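Local coordinates for protein aminopentol aminotransferase (Sphingopyxis macrogoltabida, PDB 6HBS) that transfers the amino group of the fumonisin B1 breakdown product aminopentol (HFB1) to pyruvate, using pyridoxal 5'-phosphate and giving 2-keto-HFB1 and alanine, at residues F197-F202 / V232-R237; Q205-L210 / T339-M344; Q330-E335 / A399-L404; F355-A360 / A408-H413. All coordinates share one frame; numbering follows the deposited sequence.

Contact 1. Residues F197-F202 / V232-R237. With PLP (pyridoxal-5'-phosphate), chain C.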
# COMPACT_ATOMS: atom_id res chain seq x y z
N PHE A 197 -12.28 -18.59 -7.88
CA PHE A 197 -11.89 -19.95 -8.30
C PHE A 197 -10.56 -20.28 -7.62
O PHE A 197 -9.96 -19.41 -6.94
CB PHE A 197 -11.90 -20.08 -9.83
CG PHE A 197 -10.97 -19.19 -10.61
CD1 PHE A 197 -11.37 -17.91 -11.01
CD2 PHE A 197 -9.73 -19.66 -11.02
CE1 PHE A 197 -10.51 -17.12 -11.77
CE2 PHE A 197 -8.88 -18.87 -11.78
CZ PHE A 197 -9.26 -17.59 -12.14
N ARG A 198 -10.08 -21.52 -7.79
CA ARG A 198 -8.81 -21.92 -7.25
C ARG A 198 -7.71 -21.43 -8.19
O ARG A 198 -7.61 -21.92 -9.35
CB ARG A 198 -8.72 -23.44 -7.08
CG ARG A 198 -7.44 -23.91 -6.41
CD ARG A 198 -7.39 -23.50 -4.95
NE ARG A 198 -6.23 -24.06 -4.29
CZ ARG A 198 -5.97 -23.95 -3.00
NH1 ARG A 198 -6.68 -23.12 -2.24
NH2 ARG A 198 -4.99 -24.68 -2.49
N HIS A 199 -6.91 -20.46 -7.72
CA HIS A 199 -5.84 -19.85 -8.51
C HIS A 199 -4.58 -19.72 -7.65
O HIS A 199 -4.33 -18.66 -7.06
CB HIS A 199 -6.29 -18.54 -9.20
CG HIS A 199 -6.97 -17.51 -8.34
ND1 HIS A 199 -6.41 -16.99 -7.18
CD2 HIS A 199 -8.12 -16.82 -8.54
CE1 HIS A 199 -7.23 -16.07 -6.69
NE2 HIS A 199 -8.27 -15.92 -7.51
N GLU A 200 -3.82 -20.82 -7.57
CA GLU A 200 -2.61 -20.85 -6.73
C GLU A 200 -1.43 -21.43 -7.49
O GLU A 200 -1.61 -22.21 -8.43
CB GLU A 200 -2.87 -21.65 -5.45
CG GLU A 200 -4.05 -21.11 -4.63
CD GLU A 200 -3.89 -19.68 -4.14
OE1 GLU A 200 -4.92 -18.99 -3.91
OE2 GLU A 200 -2.75 -19.25 -3.97
N VAL A 201 -0.24 -21.11 -6.98
CA VAL A 201 1.02 -21.53 -7.58
C VAL A 201 1.24 -23.04 -7.44
O VAL A 201 0.82 -23.66 -6.48
CB VAL A 201 2.23 -20.75 -7.03
CG1 VAL A 201 2.11 -19.27 -7.38
CG2 VAL A 201 2.41 -20.97 -5.52
N PHE A 202 1.92 -23.60 -8.45
CA PHE A 202 2.33 -25.01 -8.49
C PHE A 202 1.13 -25.95 -8.40
O PHE A 202 1.31 -27.12 -8.13
CB PHE A 202 3.34 -25.31 -7.37
CG PHE A 202 4.67 -24.65 -7.56
CD1 PHE A 202 5.58 -25.15 -8.48
CD2 PHE A 202 5.01 -23.50 -6.87
CE1 PHE A 202 6.81 -24.55 -8.65
CE2 PHE A 202 6.23 -22.88 -7.05
CZ PHE A 202 7.12 -23.40 -7.95
N VAL A 232 -9.35 -9.83 -5.84
CA VAL A 232 -8.19 -9.00 -6.16
C VAL A 232 -7.54 -9.50 -7.47
O VAL A 232 -7.06 -8.68 -8.29
CB VAL A 232 -7.19 -8.97 -4.99
CG1 VAL A 232 -5.85 -8.38 -5.43
CG2 VAL A 232 -7.75 -8.18 -3.81
N ARG A 233 -7.47 -10.83 -7.64
CA ARG A 233 -6.82 -11.42 -8.76
C ARG A 233 -7.75 -11.55 -9.98
O ARG A 233 -7.34 -11.23 -11.13
CB ARG A 233 -6.22 -12.79 -8.44
CG ARG A 233 -5.08 -13.13 -9.40
CD ARG A 233 -4.43 -14.47 -9.16
NE ARG A 233 -3.75 -14.52 -7.88
CZ ARG A 233 -3.02 -15.54 -7.44
NH1 ARG A 233 -2.60 -16.47 -8.28
NH2 ARG A 233 -2.66 -15.59 -6.16
N ALA A 234 -8.97 -12.06 -9.77
CA ALA A 234 -9.88 -12.41 -10.89
C ALA A 234 -10.82 -11.25 -11.28
O ALA A 234 -11.45 -11.32 -12.33
CB ALA A 234 -10.67 -13.64 -10.51
N GLY A 235 -10.93 -10.22 -10.43
CA GLY A 235 -11.89 -9.18 -10.65
C GLY A 235 -11.71 -8.56 -12.04
O GLY A 235 -10.60 -8.28 -12.47
N PHE A 236 -12.83 -8.47 -12.76
CA PHE A 236 -12.99 -7.87 -14.07
C PHE A 236 -12.38 -8.71 -15.20
O PHE A 236 -12.46 -8.28 -16.36
CB PHE A 236 -12.45 -6.44 -14.12
CG PHE A 236 -13.21 -5.55 -13.20
CD1 PHE A 236 -14.58 -5.43 -13.33
CD2 PHE A 236 -12.57 -4.81 -12.22
CE1 PHE A 236 -15.29 -4.59 -12.50
CE2 PHE A 236 -13.29 -3.96 -11.40
CZ PHE A 236 -14.64 -3.85 -11.53
N ARG A 237 -11.86 -9.89 -14.91
CA ARG A 237 -11.53 -10.84 -15.98
C ARG A 237 -12.54 -12.01 -16.00
O ARG A 237 -12.53 -12.82 -16.93
CB ARG A 237 -10.07 -11.30 -15.88
CG ARG A 237 -9.05 -10.35 -16.48
CD ARG A 237 -7.68 -10.99 -16.47
NE ARG A 237 -6.65 -10.13 -17.00
CZ ARG A 237 -5.96 -9.25 -16.27
NH1 ARG A 237 -6.29 -9.07 -14.99
NH2 ARG A 237 -4.96 -8.58 -16.81
N1 PLP C . -5.65 -11.55 -2.81
C2 PLP C . -5.44 -12.21 -3.97
C2A PLP C . -6.40 -13.26 -4.47
C3 PLP C . -4.28 -11.85 -4.79
O3 PLP C . -4.04 -12.48 -5.96
C4 PLP C . -3.38 -10.77 -4.33
C4A PLP C . -2.23 -10.42 -5.19
C5 PLP C . -3.70 -10.17 -3.00
C6 PLP C . -4.84 -10.58 -2.33
C5A PLP C . -2.85 -9.06 -2.37
O4P PLP C . -2.74 -7.91 -3.25
P PLP C . -1.37 -7.08 -3.09
O1P PLP C . -0.26 -7.90 -3.59
O2P PLP C . -1.23 -6.86 -1.61
O3P PLP C . -1.68 -5.87 -3.94
O HOH W 1 -9.34 -13.30 -7.07
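F197 lies opposite A234 and H199 opposite R233 along the backbones, with CA atoms 8.2 Å apart in the first pair and 8.5 Å in the second. The segment 197-202 starts on the short strand 197-198 and then becomes loop. Residues 232-234 have helical backbone angles but lack regular helix bonds. At this spacing side chains, a water and the cofactor make the join. The H199 imidazole lies between F197 O over one face and R233 CD over the other, with CD 4.0 Å from the ring centroid in a CH-pi contact. H199 ND1 in turn lies over the centre of the R233 guanidinium, and the two planes are 29° apart. R233 NE gives a nearly straight hydrogen bond of 2.8 Å to PLP O3 (171°), which lies at the edge of the guanidinium. NH2 adds a weak second one. R233 NH1 is hydrogen-bonded to N377 OD1. Water 1 bonds to H199 NE2 at 2.9 Å and accepts the N-H of A234, with A234 N at 3.0 Å. V232 CG1 touches the pyridine ring 3.6 Å from PLP C4. F197 CE1 closes against A234 CB at 3.7 Å. The contact thus forms a wall of the pocket. R233 fixes the phenolic oxygen, and H199 packs on R233 while holding the cofactor's C2A methyl at its ring edge. R198 pairs with A206 on strand 206-207. F197 also touches P341 and M344, F236 packs on helix 292-307, and the loop 232-237 follows strand 226-230 of the central sheet.

Contact 2. Residues Q205-L210 / T339-M344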
# COMPACT_ATOMS: atom_id res chain seq x y z
N GLN A 205 -5.55 -25.21 -11.60
CA GLN A 205 -6.68 -24.35 -11.29
C GLN A 205 -7.99 -25.14 -11.45
O GLN A 205 -8.03 -26.19 -12.09
CB GLN A 205 -6.66 -23.10 -12.18
CG GLN A 205 -5.42 -22.26 -11.92
CD GLN A 205 -5.50 -20.87 -12.49
OE1 GLN A 205 -5.25 -19.90 -11.78
NE2 GLN A 205 -5.81 -20.77 -13.79
N ALA A 206 -9.05 -24.63 -10.81
CA ALA A 206 -10.35 -25.21 -10.85
C ALA A 206 -11.39 -24.12 -10.65
O ALA A 206 -11.22 -23.27 -9.75
CB ALA A 206 -10.45 -26.27 -9.78
N LEU A 207 -12.47 -24.17 -11.43
CA LEU A 207 -13.61 -23.29 -11.27
C LEU A 207 -14.32 -23.59 -9.94
O LEU A 207 -14.25 -24.73 -9.42
CB LEU A 207 -14.57 -23.49 -12.44
CG LEU A 207 -13.98 -23.29 -13.84
CD1 LEU A 207 -15.06 -23.40 -14.89
CD2 LEU A 207 -13.26 -21.97 -13.97
N ALA A 208 -15.00 -22.57 -9.38
CA ALA A 208 -15.78 -22.78 -8.14
C ALA A 208 -16.96 -23.67 -8.48
O ALA A 208 -17.58 -23.49 -9.54
CB ALA A 208 -16.26 -21.49 -7.53
N GLN A 209 -17.25 -24.60 -7.58
CA GLN A 209 -18.38 -25.47 -7.70
C GLN A 209 -19.57 -24.77 -7.04
O GLN A 209 -19.46 -24.19 -5.97
CB GLN A 209 -18.09 -26.84 -7.07
CG GLN A 209 -17.18 -27.71 -7.93
CD GLN A 209 -16.49 -28.83 -7.18
OE1 GLN A 209 -16.95 -29.31 -6.13
NE2 GLN A 209 -15.38 -29.28 -7.74
N LEU A 210 -20.71 -24.89 -7.71
CA LEU A 210 -21.93 -24.29 -7.28
C LEU A 210 -22.27 -24.73 -5.85
O LEU A 210 -22.65 -23.92 -5.02
CB LEU A 210 -23.00 -24.72 -8.29
CG LEU A 210 -24.37 -24.06 -8.13
CD1 LEU A 210 -24.24 -22.55 -8.03
CD2 LEU A 210 -25.27 -24.47 -9.29
N THR A 339 -5.70 -25.24 -17.30
CA THR A 339 -6.76 -25.23 -16.30
C THR A 339 -7.14 -23.79 -15.93
O THR A 339 -6.38 -22.85 -16.14
CB THR A 339 -6.36 -26.04 -15.07
OG1 THR A 339 -5.17 -25.51 -14.47
CG2 THR A 339 -6.14 -27.50 -15.42
N GLY A 340 -8.33 -23.68 -15.35
CA GLY A 340 -8.99 -22.45 -15.08
C GLY A 340 -9.46 -21.77 -16.36
O GLY A 340 -9.29 -22.27 -17.47
N PRO A 341 -10.02 -20.56 -16.24
CA PRO A 341 -10.53 -19.83 -17.40
C PRO A 341 -9.39 -19.58 -18.39
O PRO A 341 -8.27 -19.30 -17.99
CB PRO A 341 -11.03 -18.50 -16.81
CG PRO A 341 -11.08 -18.73 -15.32
CD PRO A 341 -10.01 -19.75 -15.01
N ALA A 342 -9.70 -19.64 -19.69
CA ALA A 342 -8.69 -19.44 -20.73
C ALA A 342 -8.07 -18.03 -20.64
O ALA A 342 -6.92 -17.86 -21.04
CB ALA A 342 -9.28 -19.65 -22.11
N GLN A 343 -8.82 -17.06 -20.11
CA GLN A 343 -8.31 -15.65 -19.95
C GLN A 343 -7.39 -15.49 -18.72
O GLN A 343 -6.78 -14.41 -18.54
CB GLN A 343 -9.49 -14.67 -19.89
CG GLN A 343 -10.40 -14.76 -18.66
CD GLN A 343 -11.60 -15.65 -18.80
OE1 GLN A 343 -11.53 -16.67 -19.47
NE2 GLN A 343 -12.71 -15.30 -18.15
N MET A 344 -7.34 -16.49 -17.82
CA MET A 344 -6.40 -16.50 -16.68
C MET A 344 -5.85 -17.90 -16.53
O MET A 344 -6.12 -18.56 -15.53
CB MET A 344 -7.07 -16.11 -15.36
CG MET A 344 -7.53 -14.69 -15.33
SD MET A 344 -8.28 -14.18 -13.74
CE MET A 344 -7.13 -14.76 -12.50
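Q205 reaches T339 and M344 with CG set beside its backbone N, anti to the carbonyl carbon (chi1 -63°); the extended chain beyond it brings the amide to T339 O and M344 O. T339 turns OG1 between its own backbone N and carbonyl carbon (chi1 59°), which sets the hydroxyl oxygen before the backbone of Q205. Q205 N donates to T339 OG1 at 2.9 Å. The side-chain nitrogen then makes two bonds. Q205 NE2 donates to M344 O at 2.8 Å, with the donor in the carbonyl plane. It also donates to T339 O at 3.2 Å, here from above the carbonyl plane by 41°. Both oxygens lie in the plane of the Q205 amide, one for each N-H, so the two bonds fix its rotation. G340 lies beneath this side chain, with Q205 CB 3.6 Å from G340 N. A side chain on G340 would run into NE2, and the residue has positive phi. P341 opens a type I turn closed by M344 N to P341 O at 3.0 Å, and this turn presents M344 O to the amide. Nearer the surface, the side chains of L207 and P341 slide past each other, L207 CD2 4.1 Å from P341 CD. An alanine in place of Q205 would probably leave T339 O and M344 O without their amide donor, although the backbone bond to T339 OG1 could remain. One glutamine amide grips two backbone carbonyls, of T339 at the end of strand 336-339 and of M344 in the turn after it, and ties that turn to the residue just before strand 206-207.

Contact 3. Residues Q330-E335 / A399-L404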
# COMPACT_ATOMS: atom_id res chain seq x y z
N GLN A 330 -0.89 -32.17 -28.83
CA GLN A 330 -1.20 -33.45 -29.48
C GLN A 330 -0.17 -33.77 -30.58
O GLN A 330 0.30 -34.90 -30.66
CB GLN A 330 -2.64 -33.44 -29.99
CG GLN A 330 -3.68 -33.70 -28.91
CD GLN A 330 -4.93 -34.35 -29.45
OE1 GLN A 330 -4.86 -35.43 -30.06
NE2 GLN A 330 -6.08 -33.72 -29.23
N ARG A 331 0.20 -32.77 -31.38
CA ARG A 331 1.08 -32.91 -32.55
C ARG A 331 2.50 -33.32 -32.13
O ARG A 331 3.17 -34.05 -32.84
CB ARG A 331 1.10 -31.59 -33.34
CG ARG A 331 1.85 -31.67 -34.66
CD ARG A 331 1.81 -30.37 -35.45
NE ARG A 331 2.88 -29.45 -35.06
CZ ARG A 331 4.18 -29.63 -35.32
NH1 ARG A 331 4.59 -30.74 -35.93
NH2 ARG A 331 5.06 -28.72 -34.97
N HIS A 332 2.97 -32.80 -31.00
CA HIS A 332 4.31 -33.04 -30.49
C HIS A 332 4.34 -34.19 -29.46
O HIS A 332 5.43 -34.56 -29.01
CB HIS A 332 4.86 -31.77 -29.84
CG HIS A 332 5.35 -30.74 -30.80
ND1 HIS A 332 4.59 -29.66 -31.16
CD2 HIS A 332 6.53 -30.61 -31.43
CE1 HIS A 332 5.28 -28.90 -31.99
NE2 HIS A 332 6.48 -29.46 -32.17
N GLY A 333 3.16 -34.70 -29.06
CA GLY A 333 3.04 -35.82 -28.12
C GLY A 333 3.44 -35.44 -26.70
O GLY A 333 3.99 -36.27 -25.97
N LEU A 334 3.19 -34.19 -26.30
CA LEU A 334 3.50 -33.70 -24.96
C LEU A 334 2.22 -33.15 -24.34
O LEU A 334 1.90 -31.99 -24.58
CB LEU A 334 4.55 -32.59 -25.04
CG LEU A 334 6.01 -33.01 -25.16
CD1 LEU A 334 6.88 -31.79 -25.43
CD2 LEU A 334 6.49 -33.73 -23.90
N GLU A 335 1.53 -33.95 -23.53
CA GLU A 335 0.21 -33.59 -22.97
C GLU A 335 0.29 -32.40 -21.99
O GLU A 335 1.13 -32.39 -21.07
CB GLU A 335 -0.40 -34.79 -22.25
CG GLU A 335 -1.89 -34.63 -22.03
CD GLU A 335 -2.50 -35.71 -21.14
OE1 GLU A 335 -1.74 -36.59 -20.73
OE2 GLU A 335 -3.72 -35.63 -20.85
N ALA A 399 9.06 -24.11 -29.05
CA ALA A 399 9.39 -24.43 -27.69
C ALA A 399 9.13 -25.92 -27.43
O ALA A 399 9.93 -26.58 -26.77
CB ALA A 399 8.62 -23.53 -26.74
N PHE A 400 8.00 -26.43 -27.92
CA PHE A 400 7.70 -27.87 -27.87
C PHE A 400 8.83 -28.66 -28.54
O PHE A 400 9.32 -29.64 -27.94
CB PHE A 400 6.35 -28.18 -28.53
CG PHE A 400 5.14 -27.88 -27.68
CD1 PHE A 400 4.87 -28.62 -26.54
CD2 PHE A 400 4.24 -26.91 -28.05
CE1 PHE A 400 3.76 -28.32 -25.75
CE2 PHE A 400 3.12 -26.63 -27.28
CZ PHE A 400 2.89 -27.32 -26.12
N SER A 401 9.31 -28.20 -29.71
CA SER A 401 10.40 -28.90 -30.45
C SER A 401 11.66 -28.91 -29.59
O SER A 401 12.31 -29.94 -29.50
CB SER A 401 10.71 -28.28 -31.80
OG SER A 401 9.57 -28.27 -32.62
N ALA A 402 11.99 -27.75 -28.99
CA ALA A 402 13.23 -27.63 -28.22
C ALA A 402 13.19 -28.55 -26.99
O ALA A 402 14.21 -29.12 -26.59
CB ALA A 402 13.47 -26.17 -27.86
N VAL A 403 12.00 -28.71 -26.40
CA VAL A 403 11.84 -29.57 -25.23
C VAL A 403 12.04 -31.04 -25.64
O VAL A 403 12.69 -31.80 -24.91
CB VAL A 403 10.48 -29.31 -24.56
CG1 VAL A 403 9.98 -30.48 -23.74
CG2 VAL A 403 10.53 -28.05 -23.72
N LEU A 404 11.49 -31.43 -26.78
CA LEU A 404 11.64 -32.80 -27.29
C LEU A 404 13.10 -33.09 -27.65
O LEU A 404 13.64 -34.12 -27.27
CB LEU A 404 10.72 -33.00 -28.49
CG LEU A 404 9.23 -33.07 -28.14
CD1 LEU A 404 8.37 -33.14 -29.40
CD2 LEU A 404 8.93 -34.23 -27.20
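L334 and L404 meet tip to tip, and L334 CD1 is the centre of the apolar cluster. It lies 3.6 Å from L404 CD2 and 3.8 Å from V403 CG1. It also reaches the edge of the F400 ring, in the ring plane, at 3.9 Å from CD1 of F400. V403 places CG1 for this by standing it anti to its backbone N (chi1 156°). Three residues of helix 386-405 thus hold one methyl group. Outward from this cluster comes H332, at the C-terminal end of helix 310-332. F400 CB sits over the centre of the H332 imidazole, 3.5 Å from the ring centroid, a CH-pi contact. The two rings are near parallel, with planes at 20°, but they are slid apart, with centroids 5.4 Å from each other, and barely overlap. L404 CD1 comes to the edge of the imidazole, 3.7 Å from H332 CD2. At the polar edge, H332 NE2 and S401 OG make a weak hydrogen bond of 3.3 Å. H332 ND1 is bonded to Q328 O in its own helix, which probably steadies the turn of the ring. R331 NH1 lies over the other imidazole face, offset toward the rim, and R331 NH2 forms a salt bridge with D397. G333 ends the helix in a Schellman motif with positive phi, and the chain turns there to bring L334 into the cluster. The contact joins the end of helix 310-332 to helix 386-405. F349 of strand 346-349 touches both L334 and F400, while W361 of helix 356-367 packs on F400 and V403.

Contact 4. Residues F355-A360 / A408-H413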
# COMPACT_ATOMS: atom_id res chain seq x y z
N PHE A 355 8.39 -30.30 -12.42
CA PHE A 355 8.24 -29.10 -13.27
C PHE A 355 9.40 -28.94 -14.24
O PHE A 355 9.47 -27.91 -14.94
CB PHE A 355 8.02 -27.84 -12.42
CG PHE A 355 6.61 -27.72 -11.90
CD1 PHE A 355 6.22 -28.45 -10.78
CD2 PHE A 355 5.67 -26.93 -12.55
CE1 PHE A 355 4.91 -28.39 -10.32
CE2 PHE A 355 4.37 -26.87 -12.07
CZ PHE A 355 3.99 -27.58 -10.95
N ARG A 356 10.25 -29.95 -14.41
CA ARG A 356 11.44 -29.80 -15.29
C ARG A 356 11.02 -29.58 -16.76
O ARG A 356 11.72 -28.82 -17.48
CB ARG A 356 12.39 -30.99 -15.15
CG ARG A 356 12.04 -32.20 -16.00
CD ARG A 356 13.03 -33.35 -15.86
NE ARG A 356 13.07 -33.89 -14.50
CZ ARG A 356 14.07 -34.62 -14.01
NH1 ARG A 356 15.14 -34.87 -14.73
NH2 ARG A 356 13.98 -35.10 -12.78
N ILE A 357 9.91 -30.18 -17.20
CA ILE A 357 9.42 -30.01 -18.58
C ILE A 357 8.84 -28.60 -18.77
O ILE A 357 9.15 -27.93 -19.74
CB ILE A 357 8.37 -31.06 -18.98
CG1 ILE A 357 8.87 -32.50 -18.77
CG2 ILE A 357 7.96 -30.83 -20.42
CD1 ILE A 357 7.80 -33.54 -19.08
N GLY A 358 7.96 -28.20 -17.84
CA GLY A 358 7.32 -26.91 -17.85
C GLY A 358 8.32 -25.77 -17.83
O GLY A 358 8.12 -24.76 -18.52
N TYR A 359 9.35 -25.92 -17.00
CA TYR A 359 10.40 -24.93 -16.85
C TYR A 359 11.12 -24.78 -18.18
O TYR A 359 11.34 -23.64 -18.70
CB TYR A 359 11.33 -25.31 -15.68
CG TYR A 359 10.91 -24.74 -14.35
CD1 TYR A 359 9.59 -24.80 -13.92
CD2 TYR A 359 11.81 -24.07 -13.55
CE1 TYR A 359 9.21 -24.27 -12.69
CE2 TYR A 359 11.44 -23.50 -12.34
CZ TYR A 359 10.14 -23.62 -11.89
OH TYR A 359 9.76 -23.04 -10.71
N ALA A 360 11.46 -25.92 -18.78
CA ALA A 360 12.26 -25.91 -20.01
C ALA A 360 11.44 -25.27 -21.15
O ALA A 360 11.97 -24.47 -21.94
CB ALA A 360 12.71 -27.32 -20.34
N ALA A 408 16.10 -35.72 -22.92
CA ALA A 408 16.96 -36.60 -22.14
C ALA A 408 17.64 -35.80 -21.02
O ALA A 408 17.65 -36.24 -19.88
CB ALA A 408 17.97 -37.27 -23.04
N SER A 409 18.19 -34.62 -21.35
CA SER A 409 19.10 -33.86 -20.48
C SER A 409 18.36 -32.91 -19.52
O SER A 409 19.02 -32.19 -18.79
CB SER A 409 20.09 -33.09 -21.32
OG SER A 409 19.46 -32.00 -21.96
N LEU A 410 17.02 -32.90 -19.51
CA LEU A 410 16.25 -31.92 -18.71
C LEU A 410 16.52 -32.14 -17.22
O LEU A 410 16.54 -33.28 -16.76
CB LEU A 410 14.75 -32.09 -18.99
CG LEU A 410 14.30 -31.68 -20.39
CD1 LEU A 410 12.78 -31.80 -20.53
CD2 LEU A 410 14.79 -30.27 -20.71
N GLN A 411 16.69 -31.04 -16.48
CA GLN A 411 17.00 -31.04 -15.05
C GLN A 411 15.95 -30.24 -14.30
O GLN A 411 15.49 -29.23 -14.81
CB GLN A 411 18.35 -30.37 -14.78
CG GLN A 411 19.54 -31.00 -15.48
CD GLN A 411 20.16 -32.07 -14.62
OE1 GLN A 411 19.52 -33.07 -14.29
NE2 GLN A 411 21.40 -31.85 -14.23
N PRO A 412 15.58 -30.61 -13.04
CA PRO A 412 14.74 -29.75 -12.21
C PRO A 412 15.53 -28.50 -11.77
O PRO A 412 16.75 -28.51 -11.76
CB PRO A 412 14.37 -30.64 -11.01
CG PRO A 412 15.53 -31.61 -10.91
CD PRO A 412 15.99 -31.84 -12.34
N HIS A 413 14.81 -27.44 -11.41
CA HIS A 413 15.41 -26.23 -10.89
C HIS A 413 16.03 -26.51 -9.51
O HIS A 413 15.33 -27.03 -8.64
CB HIS A 413 14.32 -25.16 -10.83
CG HIS A 413 14.81 -23.82 -10.42
ND1 HIS A 413 15.05 -23.50 -9.10
CD2 HIS A 413 15.13 -22.73 -11.17
CE1 HIS A 413 15.48 -22.25 -9.05
NE2 HIS A 413 15.53 -21.75 -10.30
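R356, Y359 and A360 line one side of the first turns of helix 356-367, and the tail after helix 386-405 passes over them with L410, P412 and H413. The R356 chain bends at chi3 (63°), which swings NE round, and the guanidinium beyond it meets L410 O and P412. R356 NH1 donates to L410 O at 2.9 Å, in a bent bond (138°) tilted from the guanidinium plane. P412 CD covers one face of the guanidinium, over its centre and 3.8 Å from R356 CZ. The proline and arginine side chains lie side by side and point the same way. Nearer the helix, R356 CB rests 3.6 Å from Q411 O. The charged end is also anchored by a salt bridge from R356 NH2 to D354. An alanine here would probably leave L410 O without this donor, D354 without its salt-bridge mate and P412 CD without the guanidinium it rests on. L410 packs beside R356, with its CD2 3.6 Å from A360 CB and its CD1 4.3 Å from I357 CG1. Further along, H413 CB packs 3.7 Å from Y359 CE2. The two rings stand obliquely, with planes at 64°. Y359 OH is bonded to L30 O, so this side chain bridges the tail and the N-terminal region. F355 is the N-cap residue, and the carboxylate of D352 accepts I357 N and G358 N in the first turn. The arrangement is that of a C-terminal tail strapped across the start of a helix, by an arginine-to-carbonyl hydrogen bond and apolar packing.

In the fold
Contact 1 closes the first loop, from strand 197-198 over helix 210-223 and strand 226-230 to the cofactor loop. Contact 2 opens inside it, at 205-210, and crosses it, running on to the loop between strands 336-339 and 346-349. The two touch through R198 and A206 and through R237 and Q343. Contact 3 opens at 330-335, before contact 2 has closed, and crosses it. Contact 4 crosses contact 3 in turn and closes last, at the C-terminal tail. They touch where V403 meets I357 and A360. Contacts 1 and 4 are in series, but F202 packs on F355 and Y359. The chain of crossings links the cofactor pocket to the C-terminal helices.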